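Local coordinates for protein GTN Reductase (Agrobacterium tumefaciens, PDB 5N6G) that probably uses a bound flavin mononucleotide to reduce activated carbon-carbon double bonds, as in Old Yellow Enzyme ene-reductases, at residues A[289-292]-A[293-297]. Numbering follows the deposited sequence.
Sequences FKAA and YRNAG
Lys290 and Arg294 sit one helical turn apart, and their side chains cross. The backbone N of Arg294 donates to Lys290 O at 3.0 Å in a nearly straight hydrogen bond (N-H...O 172°). Lys290 runs out fully extended, CG anti to its backbone N (chi1 -177°). The Arg294 chain bends at chi2 (-70°), and its NE lies 4.0 Å from Lys290 CE at the crossing. The two charged ends do not touch. Water 1 accepts from both, 2.9 Å from Lys290 NZ and 2.9 Å from Arg294 NH2, in the plane of the guanidinium at its edge. Arg294 NH2 also has a salt bridge to Asp323, whose carboxylate would partly offset the like charges; Arg294 NH1 bonds to the carbonyl of Gly300, and Lys290 NZ to that of Lys321. This is the last part of helix 286-295, which links strands 263-267 and 301-305 in a beta-alpha-beta unit of the TIM barrel. Tyr293 packs on Ile264 of the first strand, and its OH bonds to Gly300 N just ahead of the second. Its CB lies 3.5 Å from Lys290 O, and its N gives a weak bond to Phe289 O. Ala292 packs on Val253 of helix 245-256, and its O takes a weak bond from Ala296 N. Asn295 N bonds to Ala291 O at 2.8 Å. Asn295 CG lies just beyond Ala291 O, 3.0 Å from it. Gly297, with positive phi, ends the helix in a Schellman motif.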
# COMPACT_ATOMS: atom_id res chain seq x y z
N PHE A 289 -13.24 5.73 -14.10
CA PHE A 289 -12.08 4.90 -13.77
C PHE A 289 -12.50 3.48 -13.44
O PHE A 289 -11.96 2.51 -13.99
CB PHE A 289 -11.36 5.60 -12.61
CG PHE A 289 -10.17 4.89 -12.05
CD1 PHE A 289 -9.08 4.54 -12.84
CD2 PHE A 289 -10.11 4.62 -10.69
CE1 PHE A 289 -7.98 3.92 -12.29
CE2 PHE A 289 -9.01 4.01 -10.13
CZ PHE A 289 -7.94 3.65 -10.93
N LYS A 290 -13.50 3.33 -12.55
CA LYS A 290 -13.99 1.99 -12.23
C LYS A 290 -14.60 1.33 -13.45
O LYS A 290 -14.42 0.12 -13.66
CB LYS A 290 -15.03 2.06 -11.12
CG LYS A 290 -15.52 0.68 -10.70
CD LYS A 290 -16.51 0.77 -9.56
CE LYS A 290 -16.90 -0.63 -9.10
NZ LYS A 290 -18.10 -0.61 -8.23
N ALA A 291 -15.32 2.09 -14.28
CA ALA A 291 -15.90 1.49 -15.48
C ALA A 291 -14.83 1.02 -16.45
O ALA A 291 -15.05 0.02 -17.16
CB ALA A 291 -16.83 2.48 -16.18
N ALA A 292 -13.68 1.70 -16.50
CA ALA A 292 -12.61 1.25 -17.39
C ALA A 292 -12.10 -0.12 -16.96
O ALA A 292 -11.77 -0.97 -17.80
CB ALA A 292 -11.47 2.26 -17.39
N TYR A 293 -12.07 -0.36 -15.66
CA TYR A 293 -11.66 -1.66 -15.15
C TYR A 293 -12.72 -2.71 -15.46
O TYR A 293 -12.42 -3.78 -16.01
CB TYR A 293 -11.41 -1.58 -13.65
CG TYR A 293 -11.00 -2.88 -13.01
CD1 TYR A 293 -9.78 -3.49 -13.33
CD2 TYR A 293 -11.80 -3.49 -12.08
CE1 TYR A 293 -9.40 -4.66 -12.74
CE2 TYR A 293 -11.42 -4.68 -11.47
CZ TYR A 293 -10.22 -5.26 -11.80
OH TYR A 293 -9.85 -6.45 -11.21
N ARG A 294 -13.98 -2.44 -15.09
CA ARG A 294 -15.05 -3.42 -15.28
C ARG A 294 -15.26 -3.74 -16.75
O ARG A 294 -15.50 -4.90 -17.13
CB ARG A 294 -16.35 -2.91 -14.66
CG ARG A 294 -16.33 -2.85 -13.15
CD ARG A 294 -16.33 -4.23 -12.53
NE ARG A 294 -16.47 -4.14 -11.07
CZ ARG A 294 -15.66 -4.71 -10.19
NH1 ARG A 294 -14.63 -5.45 -10.58
NH2 ARG A 294 -15.89 -4.55 -8.89
N ASN A 295 -15.23 -2.70 -17.60
CA ASN A 295 -15.56 -2.89 -19.00
C ASN A 295 -14.48 -3.69 -19.72
O ASN A 295 -14.75 -4.24 -20.80
CB ASN A 295 -15.74 -1.54 -19.69
CG ASN A 295 -16.99 -0.83 -19.27
OD1 ASN A 295 -17.87 -1.41 -18.64
ND2 ASN A 295 -17.07 0.45 -19.61
N ALA A 296 -13.27 -3.74 -19.17
CA ALA A 296 -12.19 -4.57 -19.71
C ALA A 296 -12.25 -6.00 -19.22
O ALA A 296 -11.37 -6.80 -19.58
CB ALA A 296 -10.83 -3.99 -19.34
N GLY A 297 -13.23 -6.34 -18.40
CA GLY A 297 -13.34 -7.67 -17.83
C GLY A 297 -12.91 -7.78 -16.39
O GLY A 297 -12.88 -8.89 -15.86
O HOH W 1 -18.41 -3.46 -7.88